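PDB 4IPA: putative curved DNA-binding protein from Chaetomium thermophilum var. thermophilum DSM 1495, which probably acts in ribosome biogenesis as an Arx1 protein of the methionine-aminopeptidase-like family and may bind DNA. Local coordinates for residues Leu200-Lys205 against Glu379-Ile384; Leu165-Pro170 against Ala194-Leu199; His274-Asn279 against Lys290-Val295; Pro286-Ile291 against Val319-Arg324. One frame throughout, in Å; residues are numbered along the deposited sequence.

Interaction 1. Residues Leu200-Lys205 against Glu379-Ile384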
# COMPACT_ATOMS: atom_id res chain seq x y z
N LEU A 200 0.41 -15.38 -9.30
CA LEU A 200 0.20 -14.99 -7.91
C LEU A 200 -0.90 -15.84 -7.24
O LEU A 200 -0.81 -16.15 -6.06
CB LEU A 200 -0.10 -13.50 -7.77
CG LEU A 200 1.13 -12.66 -7.41
CD1 LEU A 200 2.25 -12.82 -8.47
CD2 LEU A 200 0.75 -11.20 -7.22
N GLU A 201 -1.92 -16.21 -8.01
CA GLU A 201 -2.98 -17.06 -7.47
C GLU A 201 -2.42 -18.42 -7.12
O GLU A 201 -2.82 -19.03 -6.13
CB GLU A 201 -4.14 -17.21 -8.46
CG GLU A 201 -5.02 -16.00 -8.58
CD GLU A 201 -6.07 -16.15 -9.67
OE1 GLU A 201 -5.95 -17.11 -10.46
OE2 GLU A 201 -7.00 -15.32 -9.74
N LYS A 202 -1.51 -18.89 -7.96
CA LYS A 202 -0.82 -20.15 -7.75
C LYS A 202 -0.05 -20.07 -6.44
O LYS A 202 -0.03 -21.02 -5.68
CB LYS A 202 0.17 -20.37 -8.89
CG LYS A 202 0.27 -21.77 -9.48
CD LYS A 202 0.76 -21.65 -10.95
CE LYS A 202 1.38 -22.93 -11.49
NZ LYS A 202 2.19 -22.70 -12.74
N VAL A 203 0.60 -18.94 -6.19
CA VAL A 203 1.40 -18.78 -4.98
C VAL A 203 0.52 -18.86 -3.72
O VAL A 203 0.84 -19.57 -2.77
CB VAL A 203 2.16 -17.44 -4.97
CG1 VAL A 203 2.84 -17.24 -3.62
CG2 VAL A 203 3.17 -17.38 -6.13
N ALA A 204 -0.60 -18.13 -3.74
CA ALA A 204 -1.53 -18.14 -2.62
C ALA A 204 -2.11 -19.54 -2.39
O ALA A 204 -2.28 -19.97 -1.24
CB ALA A 204 -2.66 -17.14 -2.85
N LYS A 205 -2.41 -20.23 -3.48
CA LYS A 205 -3.01 -21.56 -3.41
C LYS A 205 -2.07 -22.57 -2.74
O LYS A 205 -2.53 -23.49 -2.08
CB LYS A 205 -3.39 -22.03 -4.81
CG LYS A 205 -4.17 -23.33 -4.82
CD LYS A 205 -4.19 -23.97 -6.20
CE LYS A 205 -5.59 -24.49 -6.54
NZ LYS A 205 -6.32 -25.03 -5.35
N GLU A 379 7.18 -25.67 -10.06
CA GLU A 379 8.53 -25.44 -10.58
C GLU A 379 8.69 -24.06 -11.23
O GLU A 379 9.72 -23.42 -11.06
CB GLU A 379 8.94 -26.53 -11.59
CG GLU A 379 9.69 -27.71 -10.97
CD GLU A 379 11.00 -27.30 -10.28
OE1 GLU A 379 11.78 -26.51 -10.88
OE2 GLU A 379 11.24 -27.77 -9.14
N GLU A 380 7.69 -23.64 -11.97
CA GLU A 380 7.71 -22.33 -12.62
C GLU A 380 7.91 -21.24 -11.57
O GLU A 380 8.79 -20.38 -11.70
CB GLU A 380 6.41 -22.12 -13.40
CG GLU A 380 6.28 -20.76 -14.08
CD GLU A 380 5.12 -20.70 -15.06
OE1 GLU A 380 4.19 -21.54 -14.95
OE2 GLU A 380 5.14 -19.82 -15.95
N ILE A 381 7.11 -21.29 -10.51
CA ILE A 381 7.23 -20.32 -9.44
C ILE A 381 8.57 -20.38 -8.69
O ILE A 381 9.19 -19.34 -8.45
CB ILE A 381 6.05 -20.43 -8.47
CG1 ILE A 381 4.79 -19.97 -9.17
CG2 ILE A 381 6.27 -19.58 -7.24
CD1 ILE A 381 3.56 -20.15 -8.34
N LEU A 382 9.03 -21.58 -8.33
CA LEU A 382 10.33 -21.69 -7.63
C LEU A 382 11.47 -21.13 -8.48
O LEU A 382 12.43 -20.57 -7.97
CB LEU A 382 10.63 -23.13 -7.21
CG LEU A 382 9.69 -23.73 -6.17
CD1 LEU A 382 10.02 -25.21 -6.01
CD2 LEU A 382 9.80 -23.01 -4.83
N LYS A 383 11.34 -21.29 -9.80
CA LYS A 383 12.34 -20.76 -10.71
C LYS A 383 12.32 -19.22 -10.74
O LYS A 383 13.37 -18.57 -10.59
CB LYS A 383 12.15 -21.38 -12.10
CG LYS A 383 12.45 -22.86 -12.15
CD LYS A 383 12.23 -23.44 -13.56
CE LYS A 383 12.56 -24.94 -13.62
NZ LYS A 383 12.32 -25.52 -14.97
N ILE A 384 11.14 -18.63 -10.88
CA ILE A 384 10.99 -17.18 -10.74
C ILE A 384 11.62 -16.65 -9.44
O ILE A 384 12.38 -15.69 -9.46
CB ILE A 384 9.51 -16.75 -10.81
CG1 ILE A 384 8.94 -17.05 -12.20
CG2 ILE A 384 9.36 -15.27 -10.51
CD1 ILE A 384 7.43 -17.19 -12.22
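Lys202 and Val203 meet Ile381 and Glu380 where two helices of the pita-bread fold of the M24 family cross steeply: the axes of 200-205 and 379-384 approach to 10.5 Å, with a crossing angle of -102°. Lys202 offers a clear example of a lysine that is apolar along its stem and ionic at its end. Its CB presses on Ile381 CD1 at 3.4 Å, tighter than an ordinary carbon-carbon contact. CG follows at 3.8 Å from the same CD1 methyl, and CD lies alongside it too, so that the aliphatic chain runs over the end of the isoleucine. Beyond this the extended chain carries NZ across the Glu380 side chain at about a right angle, and NZ forms a salt bridge with Glu380 OE1 at 3.2 Å. Both charges have stronger partners: Lys202 NZ also pairs with Asp378, and the other carboxylate oxygen of Glu380 pairs with Lys195. Asp378 in turn accepts the backbone N-H of Ile381, tying the start of helix 379-386 to this charged group. Beside the lysine stem, Val203 points CG2 at the isoleucine, 3.6 Å from Ile381 CD1 and 4.0 Å from Ile381 CG2.

Interaction 2. Residues Leu165-Pro170 against Ala194-Leu199; sequences LRLMVP and AKISSL
Leu167 and Leu199 adopt nearly the same conformation. In each, CG lies anti to the carbonyl carbon, with chi1 at -67° in Leu167 and -71° in Leu199, and the extended second torsion sends CD1 outward, away from CA. The two CD1 methyls thus become the leading atoms, and Leu167 CD1 meets Leu199 CD1 at 3.9 Å. The second branch of Leu167 shares in the contact, its CD2 standing 4.1 Å from the same Leu199 CD1, so one methyl of Leu199 faces both prongs of the leucine fork. One turn earlier on helix 193-205, Ile196 offers its shorter branch: Leu167 CD1 lies 4.1 Å from Ile196 CG2, and the two side chains run past each other in opposite directions. Leu167 is therefore lodged between residues spaced three apart along 194-199, its CD1 touching both and its CD2 adding to the contact with Leu199. These distances are those of ordinary van der Waals packing, without strain, and the joint between the segments is wholly apolar. Leu165 and Met168 pack instead on strands 250-258 and 355-360, while Arg166 and Leu199 both touch Ile384 of helix 379-386. The end of helix 148-167 is thus held between a strand layer and further helices, a layering of helices against an antiparallel sheet that belongs to the pita-bread fold of the M24 metallopeptidase family.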
# COMPACT_ATOMS: atom_id res chain seq x y z
N LEU A 165 7.26 -8.72 -7.56
CA LEU A 165 8.41 -7.85 -7.78
C LEU A 165 9.31 -8.35 -8.93
O LEU A 165 9.79 -7.55 -9.75
CB LEU A 165 9.21 -7.67 -6.49
CG LEU A 165 8.52 -6.85 -5.38
CD1 LEU A 165 9.36 -6.81 -4.08
CD2 LEU A 165 8.20 -5.43 -5.86
N ARG A 166 9.52 -9.66 -8.99
CA ARG A 166 10.34 -10.29 -10.03
C ARG A 166 9.65 -10.29 -11.39
O ARG A 166 10.31 -10.19 -12.42
CB ARG A 166 10.73 -11.71 -9.61
CG ARG A 166 11.93 -11.72 -8.67
CD ARG A 166 11.97 -12.97 -7.81
NE ARG A 166 13.08 -12.90 -6.88
CZ ARG A 166 13.02 -12.33 -5.67
NH1 ARG A 166 11.88 -11.77 -5.26
NH2 ARG A 166 14.09 -12.30 -4.89
N LEU A 167 8.32 -10.37 -11.40
CA LEU A 167 7.55 -10.29 -12.64
C LEU A 167 7.58 -8.88 -13.20
O LEU A 167 7.14 -8.65 -14.34
CB LEU A 167 6.11 -10.74 -12.42
CG LEU A 167 5.95 -12.23 -12.08
CD1 LEU A 167 4.50 -12.62 -11.82
CD2 LEU A 167 6.54 -13.05 -13.22
N MET A 168 8.10 -7.94 -12.42
CA MET A 168 8.08 -6.53 -12.83
C MET A 168 9.41 -6.07 -13.43
O MET A 168 9.49 -5.00 -14.04
CB MET A 168 7.67 -5.63 -11.67
CG MET A 168 6.20 -5.79 -11.22
SD MET A 168 5.76 -4.61 -9.91
CE MET A 168 5.55 -3.07 -10.83
N VAL A 169 10.46 -6.85 -13.24
CA VAL A 169 11.72 -6.59 -13.91
C VAL A 169 11.49 -6.70 -15.42
O VAL A 169 11.04 -7.74 -15.91
CB VAL A 169 12.80 -7.58 -13.45
CG1 VAL A 169 14.14 -7.27 -14.13
CG2 VAL A 169 12.95 -7.49 -11.94
N PRO A 170 11.74 -5.61 -16.17
CA PRO A 170 11.62 -5.61 -17.63
C PRO A 170 12.45 -6.75 -18.22
O PRO A 170 13.57 -6.99 -17.76
CB PRO A 170 12.21 -4.26 -18.02
CG PRO A 170 11.89 -3.39 -16.86
CD PRO A 170 12.04 -4.27 -15.64
N ALA A 194 -3.05 -11.07 -17.03
CA ALA A 194 -3.68 -12.37 -16.77
C ALA A 194 -2.66 -13.42 -16.28
O ALA A 194 -2.96 -14.22 -15.40
CB ALA A 194 -4.39 -12.86 -18.02
N LYS A 195 -1.46 -13.39 -16.86
CA LYS A 195 -0.41 -14.33 -16.50
C LYS A 195 0.14 -14.01 -15.11
O LYS A 195 0.33 -14.90 -14.27
CB LYS A 195 0.70 -14.28 -17.55
CG LYS A 195 1.92 -15.17 -17.26
CD LYS A 195 1.52 -16.63 -17.03
CE LYS A 195 2.76 -17.52 -16.83
NZ LYS A 195 2.44 -18.98 -16.70
N ILE A 196 0.38 -12.73 -14.87
CA ILE A 196 0.78 -12.26 -13.55
C ILE A 196 -0.23 -12.72 -12.50
O ILE A 196 0.16 -13.28 -11.47
CB ILE A 196 0.91 -10.73 -13.54
CG1 ILE A 196 1.98 -10.30 -14.55
CG2 ILE A 196 1.20 -10.21 -12.12
CD1 ILE A 196 2.22 -8.79 -14.64
N SER A 197 -1.51 -12.50 -12.76
CA SER A 197 -2.57 -12.91 -11.84
C SER A 197 -2.55 -14.41 -11.54
O SER A 197 -2.57 -14.81 -10.38
CB SER A 197 -3.95 -12.53 -12.39
OG SER A 197 -4.26 -11.17 -12.12
N SER A 198 -2.53 -15.23 -12.58
CA SER A 198 -2.59 -16.68 -12.38
C SER A 198 -1.39 -17.19 -11.59
O SER A 198 -1.53 -18.06 -10.73
CB SER A 198 -2.75 -17.43 -13.70
OG SER A 198 -1.59 -17.31 -14.50
N LEU A 199 -0.21 -16.64 -11.86
CA LEU A 199 0.97 -17.00 -11.07
C LEU A 199 0.81 -16.62 -9.58
O LEU A 199 1.02 -17.45 -8.69
CB LEU A 199 2.24 -16.37 -11.67
CG LEU A 199 2.74 -16.95 -13.00
CD1 LEU A 199 3.74 -16.01 -13.66
CD2 LEU A 199 3.35 -18.34 -12.85

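Interaction 3. Residues His274-Asn279 against Lys290-Val295; sequences HRRTNN and KIYSEV
Tyr292 OH is gripped from several directions. Arg276 NE donates to it over 3.1 Å, at an N-H...O angle of 163°, and the hydroxyl lies almost exactly in the guanidinium plane; Arg276 NH2 adds a weak second bond. The phenol spends its own proton on a water, whose oxygen is 2.7 Å from Tyr292 OH in the plane of the ring, at its edge. That water passes both its hydrogens back to the first segment, to Thr277 O and to Asn279 O, and so couples the helix to the turn that leaves strand 273-276. The arginine reaches this position by a bend at chi3, 85°, which folds the chain over the tyrosine. Arg276 CD sits 4.0 Å above the ring plane, displaced toward the rim, while the guanidinium stands 86° from the ring, nearly perpendicular to it. On its other contact the same chain runs against Val295, with Arg276 CD 4.0 Å from Val295 CG1. The strongest polar partner of Arg276 is Gly300 O, bound by NH1, and the two anchors together limit rotation of the guanidinium. With an alanine here, Tyr292 OH and Gly300 O would probably be left without their arginine mate, and the face of the ring would lose the CD that packs over it. Phe328 of the adjoining strand touches both Arg276 and Tyr292. Helix 286-299 thus packs on a small three-stranded antiparallel sheet, consistent with the largely helical subdomain inserted into the pita-bread core of type II methionine aminopeptidases and their PA2G4-like relatives.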
# COMPACT_ATOMS: atom_id res chain seq x y z
N HIS A 274 -9.85 9.68 1.41
CA HIS A 274 -10.20 10.36 0.16
C HIS A 274 -8.95 10.98 -0.48
O HIS A 274 -7.89 11.01 0.13
CB HIS A 274 -11.19 11.52 0.41
CG HIS A 274 -12.45 11.12 1.13
ND1 HIS A 274 -13.70 11.20 0.53
CD2 HIS A 274 -12.66 10.69 2.40
CE1 HIS A 274 -14.62 10.81 1.40
NE2 HIS A 274 -14.02 10.49 2.53
N ARG A 275 -9.09 11.49 -1.70
CA ARG A 275 -8.05 12.32 -2.30
C ARG A 275 -8.65 13.26 -3.34
O ARG A 275 -9.65 12.93 -3.98
CB ARG A 275 -6.93 11.47 -2.92
CG ARG A 275 -7.22 10.96 -4.31
CD ARG A 275 -5.97 10.30 -4.90
NE ARG A 275 -6.22 9.77 -6.23
CZ ARG A 275 -6.08 10.47 -7.36
NH1 ARG A 275 -5.70 11.74 -7.32
NH2 ARG A 275 -6.34 9.89 -8.52
N ARG A 276 -8.04 14.43 -3.49
CA ARG A 276 -8.45 15.37 -4.53
C ARG A 276 -8.14 14.82 -5.90
O ARG A 276 -7.07 14.25 -6.09
CB ARG A 276 -7.68 16.68 -4.37
CG ARG A 276 -8.52 17.85 -3.94
CD ARG A 276 -7.67 19.10 -3.78
NE ARG A 276 -7.52 19.77 -5.06
CZ ARG A 276 -6.38 19.85 -5.74
NH1 ARG A 276 -5.27 19.31 -5.25
NH2 ARG A 276 -6.36 20.48 -6.90
N THR A 277 -9.07 14.96 -6.84
CA THR A 277 -8.81 14.66 -8.25
C THR A 277 -8.58 15.94 -9.04
O THR A 277 -8.69 17.04 -8.50
CB THR A 277 -9.98 13.93 -8.93
OG1 THR A 277 -11.10 14.81 -9.03
CG2 THR A 277 -10.39 12.67 -8.15
N ASN A 278 -8.29 15.80 -10.33
CA ASN A 278 -8.09 16.98 -11.18
C ASN A 278 -9.35 17.48 -11.91
O ASN A 278 -9.27 18.41 -12.71
CB ASN A 278 -6.91 16.78 -12.15
CG ASN A 278 -5.55 16.88 -11.45
OD1 ASN A 278 -4.73 15.96 -11.51
ND2 ASN A 278 -5.31 18.00 -10.78
N ASN A 279 -10.50 16.88 -11.63
CA ASN A 279 -11.78 17.36 -12.16
C ASN A 279 -12.09 18.82 -11.78
O ASN A 279 -11.74 19.27 -10.69
CB ASN A 279 -12.94 16.46 -11.74
CG ASN A 279 -12.89 15.10 -12.40
OD1 ASN A 279 -12.34 14.93 -13.49
ND2 ASN A 279 -13.49 14.10 -11.74
N LYS A 290 -14.76 25.23 1.08
CA LYS A 290 -13.90 25.49 2.23
C LYS A 290 -13.00 24.29 2.51
O LYS A 290 -11.80 24.43 2.74
CB LYS A 290 -14.75 25.83 3.46
CG LYS A 290 -13.94 26.01 4.72
CD LYS A 290 -14.83 26.42 5.89
CE LYS A 290 -13.98 26.83 7.09
NZ LYS A 290 -14.80 26.99 8.31
N ILE A 291 -13.61 23.11 2.53
CA ILE A 291 -12.92 21.86 2.77
C ILE A 291 -12.02 21.56 1.57
O ILE A 291 -10.89 21.08 1.71
CB ILE A 291 -13.96 20.74 2.96
CG1 ILE A 291 -14.55 20.82 4.37
CG2 ILE A 291 -13.37 19.38 2.69
CD1 ILE A 291 -13.51 20.98 5.44
N TYR A 292 -12.52 21.87 0.38
CA TYR A 292 -11.77 21.66 -0.84
C TYR A 292 -10.45 22.43 -0.83
O TYR A 292 -9.39 21.88 -1.17
CB TYR A 292 -12.59 22.08 -2.06
CG TYR A 292 -11.83 21.83 -3.34
CD1 TYR A 292 -10.95 22.78 -3.84
CD2 TYR A 292 -11.97 20.63 -4.02
CE1 TYR A 292 -10.25 22.55 -5.00
CE2 TYR A 292 -11.28 20.39 -5.18
CZ TYR A 292 -10.42 21.35 -5.68
OH TYR A 292 -9.72 21.09 -6.82
N SER A 293 -10.51 23.69 -0.43
CA SER A 293 -9.32 24.53 -0.37
C SER A 293 -8.39 24.11 0.74
O SER A 293 -7.19 24.08 0.55
CB SER A 293 -9.69 26.01 -0.23
OG SER A 293 -10.33 26.43 -1.41
N GLU A 294 -8.95 23.78 1.89
CA GLU A 294 -8.14 23.25 2.98
C GLU A 294 -7.31 22.04 2.51
O GLU A 294 -6.14 21.90 2.87
CB GLU A 294 -9.01 22.84 4.17
CG GLU A 294 -8.23 22.14 5.28
CD GLU A 294 -9.11 21.59 6.38
OE1 GLU A 294 -10.35 21.60 6.23
OE2 GLU A 294 -8.58 21.13 7.41
N VAL A 295 -7.93 21.19 1.70
CA VAL A 295 -7.29 19.95 1.27
C VAL A 295 -6.27 20.22 0.17
O VAL A 295 -5.17 19.67 0.17
CB VAL A 295 -8.32 18.92 0.81
CG1 VAL A 295 -7.63 17.79 0.05
CG2 VAL A 295 -9.11 18.39 1.98
O HOH W 1 -10.56 18.95 -8.26

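Interaction 4. Residues Pro286-Ile291 against Val319-Arg324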
# COMPACT_ATOMS: atom_id res chain seq x y z
N PRO A 286 -20.73 26.32 0.25
CA PRO A 286 -19.58 27.01 0.82
C PRO A 286 -18.71 26.10 1.68
O PRO A 286 -17.50 26.27 1.67
CB PRO A 286 -20.22 28.12 1.67
CG PRO A 286 -21.62 27.66 1.91
CD PRO A 286 -22.01 26.89 0.70
N THR A 287 -19.29 25.16 2.42
CA THR A 287 -18.45 24.26 3.20
C THR A 287 -17.70 23.28 2.30
O THR A 287 -16.61 22.82 2.65
CB THR A 287 -19.21 23.53 4.30
OG1 THR A 287 -19.89 24.49 5.13
CG2 THR A 287 -18.24 22.73 5.16
N SER A 288 -18.27 22.97 1.15
CA SER A 288 -17.57 22.17 0.16
C SER A 288 -16.31 22.89 -0.33
O SER A 288 -15.22 22.32 -0.33
CB SER A 288 -18.49 21.82 -1.01
OG SER A 288 -19.54 20.98 -0.55
N ARG A 289 -16.46 24.16 -0.72
CA ARG A 289 -15.31 24.90 -1.23
C ARG A 289 -14.27 25.08 -0.14
O ARG A 289 -13.07 25.08 -0.39
CB ARG A 289 -15.74 26.26 -1.79
CG ARG A 289 -16.69 26.14 -2.97
CD ARG A 289 -16.91 27.50 -3.64
NE ARG A 289 -17.63 28.44 -2.79
CZ ARG A 289 -18.96 28.53 -2.74
NH1 ARG A 289 -19.71 27.74 -3.51
NH2 ARG A 289 -19.54 29.41 -1.93
N LYS A 290 -14.76 25.23 1.08
CA LYS A 290 -13.90 25.49 2.23
C LYS A 290 -13.00 24.29 2.51
O LYS A 290 -11.80 24.43 2.74
CB LYS A 290 -14.75 25.83 3.46
CG LYS A 290 -13.94 26.01 4.72
CD LYS A 290 -14.83 26.42 5.89
CE LYS A 290 -13.98 26.83 7.09
NZ LYS A 290 -14.80 26.99 8.31
N ILE A 291 -13.61 23.11 2.53
CA ILE A 291 -12.92 21.86 2.77
C ILE A 291 -12.02 21.56 1.57
O ILE A 291 -10.89 21.08 1.71
CB ILE A 291 -13.96 20.74 2.96
CG1 ILE A 291 -14.55 20.82 4.37
CG2 ILE A 291 -13.37 19.38 2.69
CD1 ILE A 291 -13.51 20.98 5.44
N VAL A 319 -17.62 17.22 2.41
CA VAL A 319 -17.17 16.06 1.65
C VAL A 319 -18.25 15.54 0.69
O VAL A 319 -17.94 15.05 -0.40
CB VAL A 319 -16.67 14.91 2.54
CG1 VAL A 319 -17.83 14.21 3.25
CG2 VAL A 319 -15.89 13.91 1.69
N ILE A 320 -19.51 15.66 1.11
CA ILE A 320 -20.62 15.15 0.32
C ILE A 320 -20.61 15.68 -1.12
O ILE A 320 -20.51 14.89 -2.07
CB ILE A 320 -21.97 15.47 0.99
CG1 ILE A 320 -22.00 14.84 2.39
CG2 ILE A 320 -23.13 15.02 0.10
CD1 ILE A 320 -23.27 15.13 3.20
N GLU A 321 -20.70 17.00 -1.29
CA GLU A 321 -20.68 17.56 -2.64
C GLU A 321 -19.36 17.30 -3.37
O GLU A 321 -19.33 17.13 -4.59
CB GLU A 321 -20.97 19.06 -2.63
CG GLU A 321 -21.24 19.59 -4.04
CD GLU A 321 -21.37 21.10 -4.11
OE1 GLU A 321 -20.93 21.80 -3.17
OE2 GLU A 321 -21.93 21.58 -5.12
N CYS A 322 -18.27 17.29 -2.63
CA CYS A 322 -16.97 17.08 -3.25
C CYS A 322 -16.90 15.70 -3.91
O CYS A 322 -16.33 15.55 -4.99
CB CYS A 322 -15.84 17.27 -2.23
SG CYS A 322 -15.51 19.01 -1.72
N VAL A 323 -17.48 14.69 -3.26
CA VAL A 323 -17.49 13.33 -3.78
C VAL A 323 -18.52 13.20 -4.90
O VAL A 323 -18.24 12.64 -5.96
CB VAL A 323 -17.82 12.30 -2.67
CG1 VAL A 323 -18.06 10.89 -3.28
CG2 VAL A 323 -16.72 12.28 -1.62
N ARG A 324 -19.71 13.73 -4.65
CA ARG A 324 -20.76 13.66 -5.64
C ARG A 324 -20.26 14.32 -6.92
O ARG A 324 -20.48 13.81 -8.01
CB ARG A 324 -22.05 14.32 -5.13
CG ARG A 324 -23.24 14.10 -6.06
CD ARG A 324 -23.69 12.62 -6.14
NE ARG A 324 -24.19 12.12 -4.85
CZ ARG A 324 -25.41 12.38 -4.36
NH1 ARG A 324 -26.26 13.14 -5.03
NH2 ARG A 324 -25.77 11.88 -3.18
O HOH W 2 -21.11 19.38 0.63
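Ser288 and Glu321 meet through side chains set in contrasting ways. The serine hydroxyl is anti to its carbonyl carbon, chi1 -65°, and points at the neighbouring helix; the glutamate places CG anti to its backbone N, chi1 -168°, and runs on extended, so that its carboxylate comes alongside the start of helix 286-299. Ser288 OG thereby lies 3.1 Å from Glu321 OE1, and 3.2 Å from Glu321 CB. The hydroxyl proton has a second candidate acceptor in Gly318 O, so which of the two it serves remains unsettled. A water beside Ser288 OG also accepts the backbone N-H of Glu321, at 3.1 Å from Glu321 N. The carboxylate is more firmly engaged by backbone: OE1 takes the N-H of Arg285 and OE2 that of Lys284, which holds the group in place and would tend to favour its charged form. A leucine in place of Glu321 would probably leave the N-H groups of Arg285 and Lys284 without their acceptors and Ser288 OG without its carboxylate neighbour. One residue along, Cys322 turns SG toward the serine backbone, 3.6 Å from Ser288 O and 4.2 Å from Ser288 CB. Such small side chains permit close backbones, with Ser288 CA only 6.2 Å from Cys322 CA. This is a compact helix-helix joint in which a carboxylate of helix 312-324 binds the amides leading into helix 286-299, probably part of the inserted subdomain seen in type II methionine aminopeptidases.

The four contacts form two pairs at distant parts of one chain. Interactions 1 and 2 share helix 193-205 and lie 10 Å apart between centres; they touch where Ile381 reaches the backbone of Leu199. Interactions 3 and 4 share helix 286-299, with centres 8 Å apart, and meet where His274 packs on Val319 and Val323. Between the pairs the centres are 35 to 46 Å apart, with no touch. Interaction 2 closes first along the chain; interaction 1 then spans a long excursion, within which interactions 3 and 4 both form. The C-terminal helix 379-386 thus returns to the mid-chain helix 193-205, bracketing the more local unit of interactions 3 and 4 in sequence though not in space.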